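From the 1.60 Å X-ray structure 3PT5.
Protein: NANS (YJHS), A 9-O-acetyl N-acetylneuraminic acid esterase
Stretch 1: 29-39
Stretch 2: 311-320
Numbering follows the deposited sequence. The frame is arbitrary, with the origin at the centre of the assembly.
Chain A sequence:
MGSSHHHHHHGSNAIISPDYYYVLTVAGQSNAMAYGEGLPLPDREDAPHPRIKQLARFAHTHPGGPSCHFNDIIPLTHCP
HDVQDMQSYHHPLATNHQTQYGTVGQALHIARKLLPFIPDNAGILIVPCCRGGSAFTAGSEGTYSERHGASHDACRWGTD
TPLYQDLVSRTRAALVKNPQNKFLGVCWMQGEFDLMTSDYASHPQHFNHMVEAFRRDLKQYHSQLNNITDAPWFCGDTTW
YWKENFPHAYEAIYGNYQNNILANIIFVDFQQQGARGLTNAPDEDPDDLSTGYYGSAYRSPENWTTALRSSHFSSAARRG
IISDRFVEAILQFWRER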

# COMPACT_ATOMS: atom_id res chain seq x y z
N GLN A 29 3.36 -4.69 -4.17
CA GLN A 29 4.04 -5.69 -3.35
C GLN A 29 4.48 -5.12 -2.00
O GLN A 29 3.86 -4.19 -1.51
CB GLN A 29 5.09 -6.47 -4.14
CG GLN A 29 6.30 -5.72 -4.65
CD GLN A 29 7.05 -6.55 -5.69
OE1 GLN A 29 7.01 -6.24 -6.86
NE2 GLN A 29 7.65 -7.65 -5.26
N SER A 30 5.52 -5.69 -1.39
CA SER A 30 5.83 -5.39 0.00
C SER A 30 5.93 -3.93 0.38
O SER A 30 5.49 -3.54 1.45
CB SER A 30 7.10 -6.12 0.47
OG SER A 30 8.22 -5.67 -0.24
N ASN A 31 6.53 -3.10 -0.49
CA ASN A 31 6.76 -1.70 -0.09
C ASN A 31 5.53 -0.80 -0.17
O ASN A 31 5.56 0.32 0.32
CB ASN A 31 8.00 -1.12 -0.80
CG ASN A 31 9.28 -1.59 -0.14
OD1 ASN A 31 9.38 -1.56 1.10
ND2 ASN A 31 10.25 -2.06 -0.94
N ALA A 32 4.44 -1.33 -0.69
CA ALA A 32 3.15 -0.65 -0.71
C ALA A 32 2.39 -0.86 0.60
O ALA A 32 1.46 -0.12 0.90
CB ALA A 32 2.30 -1.15 -1.85
N MET A 33 2.80 -1.88 1.35
CA MET A 33 2.03 -2.34 2.50
C MET A 33 2.87 -2.38 3.77
O MET A 33 3.93 -1.78 3.85
CB MET A 33 1.44 -3.72 2.19
CG MET A 33 2.42 -4.74 1.67
SD MET A 33 1.68 -6.38 1.51
CE MET A 33 1.44 -6.80 3.25
N ALA A 34 2.40 -3.11 4.79
CA ALA A 34 3.00 -3.02 6.09
C ALA A 34 4.22 -3.93 6.21
O ALA A 34 4.13 -5.05 6.66
CB ALA A 34 1.93 -3.39 7.15
N TYR A 35 5.37 -3.42 5.77
CA TYR A 35 6.64 -4.09 5.96
C TYR A 35 7.61 -3.28 6.81
O TYR A 35 8.73 -3.66 6.98
CB TYR A 35 7.25 -4.48 4.62
CG TYR A 35 6.83 -5.86 4.16
CD1 TYR A 35 5.54 -6.08 3.67
CD2 TYR A 35 7.71 -6.96 4.22
CE1 TYR A 35 5.15 -7.32 3.21
CE2 TYR A 35 7.32 -8.21 3.77
CZ TYR A 35 6.03 -8.38 3.28
OH TYR A 35 5.67 -9.66 2.82
N GLY A 36 7.15 -2.17 7.40
CA GLY A 36 7.96 -1.48 8.41
C GLY A 36 8.08 -2.30 9.67
O GLY A 36 7.06 -2.72 10.25
N GLU A 37 9.32 -2.55 10.11
CA GLU A 37 9.56 -3.43 11.28
C GLU A 37 9.66 -2.71 12.62
O GLU A 37 9.63 -3.37 13.67
CB GLU A 37 10.79 -4.31 11.04
CG GLU A 37 10.52 -5.44 10.09
CD GLU A 37 11.78 -6.21 9.72
OE1 GLU A 37 12.92 -5.85 10.16
OE2 GLU A 37 11.63 -7.20 9.00
N GLY A 38 9.81 -1.38 12.62
CA GLY A 38 9.81 -0.64 13.86
C GLY A 38 8.41 -0.61 14.49
O GLY A 38 7.39 -0.71 13.81
N LEU A 39 8.41 -0.41 15.81
CA LEU A 39 7.22 -0.49 16.64
C LEU A 39 6.07 0.44 16.19
O LEU A 39 6.32 1.60 15.90
CB LEU A 39 7.63 -0.13 18.08
CG LEU A 39 6.64 -0.47 19.20
CD1 LEU A 39 6.37 -1.99 19.29
CD2 LEU A 39 7.21 0.07 20.49
N SER A 311 15.69 -4.21 2.03
CA SER A 311 14.77 -4.35 0.93
C SER A 311 13.41 -3.68 1.15
O SER A 311 12.63 -3.53 0.18
CB SER A 311 14.57 -5.84 0.62
OG SER A 311 14.01 -6.50 1.75
N HIS A 312 13.13 -3.30 2.40
CA HIS A 312 11.89 -2.61 2.73
C HIS A 312 12.09 -1.31 3.48
O HIS A 312 13.02 -1.17 4.30
CB HIS A 312 10.98 -3.49 3.58
CG HIS A 312 10.90 -4.88 3.10
ND1 HIS A 312 11.46 -6.01 3.59
CD2 HIS A 312 10.13 -5.25 2.02
CE1 HIS A 312 11.04 -7.03 2.78
NE2 HIS A 312 10.25 -6.55 1.84
N PHE A 313 11.19 -0.36 3.20
CA PHE A 313 11.19 0.92 3.92
C PHE A 313 10.80 0.74 5.37
O PHE A 313 10.02 -0.16 5.70
CB PHE A 313 10.23 1.90 3.28
CG PHE A 313 10.65 2.34 1.92
CD1 PHE A 313 11.73 3.22 1.75
CD2 PHE A 313 9.89 1.93 0.82
CE1 PHE A 313 12.09 3.65 0.46
CE2 PHE A 313 10.23 2.37 -0.48
CZ PHE A 313 11.33 3.21 -0.63
N SER A 314 11.37 1.59 6.23
CA SER A 314 11.14 1.52 7.68
C SER A 314 9.77 2.05 8.06
O SER A 314 9.11 2.77 7.28
CB SER A 314 12.21 2.34 8.44
OG SER A 314 12.08 3.76 8.12
N SER A 315 9.34 1.73 9.28
CA SER A 315 8.11 2.30 9.80
C SER A 315 8.17 3.84 9.83
O SER A 315 7.21 4.51 9.46
CB SER A 315 7.86 1.76 11.21
OG SER A 315 7.80 0.35 11.18
N ALA A 316 9.32 4.36 10.27
CA ALA A 316 9.58 5.80 10.33
C ALA A 316 9.47 6.44 8.95
O ALA A 316 8.86 7.49 8.83
CB ALA A 316 10.97 6.03 10.91
N ALA A 317 10.08 5.83 7.93
CA ALA A 317 9.97 6.39 6.56
C ALA A 317 8.54 6.42 6.06
O ALA A 317 8.12 7.32 5.34
CB ALA A 317 10.82 5.61 5.58
N ARG A 318 7.79 5.40 6.44
CA ARG A 318 6.42 5.30 5.96
C ARG A 318 5.55 6.38 6.59
O ARG A 318 4.79 7.04 5.89
CB ARG A 318 5.89 3.90 6.25
CG ARG A 318 6.61 2.89 5.36
CD ARG A 318 6.23 1.48 5.75
NE ARG A 318 7.19 0.48 5.25
CZ ARG A 318 7.15 -0.09 4.06
NH1 ARG A 318 6.20 0.26 3.20
NH2 ARG A 318 8.08 -1.01 3.73
N ARG A 319 5.73 6.62 7.89
CA ARG A 319 5.08 7.74 8.61
C ARG A 319 5.49 9.11 8.15
O ARG A 319 4.76 10.09 8.34
CB ARG A 319 5.40 7.69 10.11
CG ARG A 319 4.77 6.56 10.83
CD ARG A 319 5.31 6.51 12.25
NE ARG A 319 4.97 5.23 12.85
CZ ARG A 319 5.82 4.44 13.45
NH1 ARG A 319 7.10 4.80 13.57
NH2 ARG A 319 5.39 3.29 13.94
N GLY A 320 6.69 9.20 7.59
CA GLY A 320 7.25 10.48 7.20
C GLY A 320 7.27 10.72 5.70
O GLY A 320 6.24 10.95 5.07
O HOH W 1 11.23 0.08 10.62

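After Gln29, stretch 1 forms a 3-10 segment, residues 30-32, and continues as loop; stretch 2 is loop from His312 to Ser314, whose OG caps the following helix by accepting from Ala317 N at 2.9 Å. No strand pairing joins them; five of the six direct hydrogen bonds between them run between a side chain and the backbone. The two stretches draw together: the CA atoms of Asn31 and His312 lie 5.9 Å apart, those of Gly36 and Ser315 only 4.0 Å.

Ser30 points its CB toward stretch 2, and its OG lies 3.0 Å from His312 NE2, near the imidazole plane. Asn31 does the most bonding. Its amide reads the backbone in both senses: ND2 donates to Ser311 O (3.0 Å, 167°), while OD1 accepts from Phe313 N (3.0 Å, 159°). OD1 also accepts from Arg318 NH2 at 3.0 Å, and Arg318 NH1 donates to Asn31 O at 3.0 Å, so one guanidinium grips both side chain and main chain. That group is held by Phe313 O, which accepts from Arg318 NE and Arg318 NH2, each at 2.9 Å. Met33 O sits 3.1 Å from Arg318 NH1 but over the guanidinium face, where the angle is too poor for a hydrogen bond.

Tyr35 sets its ring obliquely against that of His312, centroids 4.6 Å apart and planes at 33°; Tyr35 CD2 approaches His312 NE2 to 3.5 Å over the imidazole face. At Gly36 the absence of a side chain permits the close approach: an ideal CB would fall 2.5 Å from Ser315 OG, a clash. Ser315 OG reaches past Gly36 to donate to Gly38 O at 2.9 Å. Water 1 bridges the backbones, accepting from Gly38 N at 2.9 Å and Ser315 N at 2.8 Å. Leu39 turns its CB away but offers its carbonyl: Arg319 NH2 donates to Leu39 O at 2.8 Å.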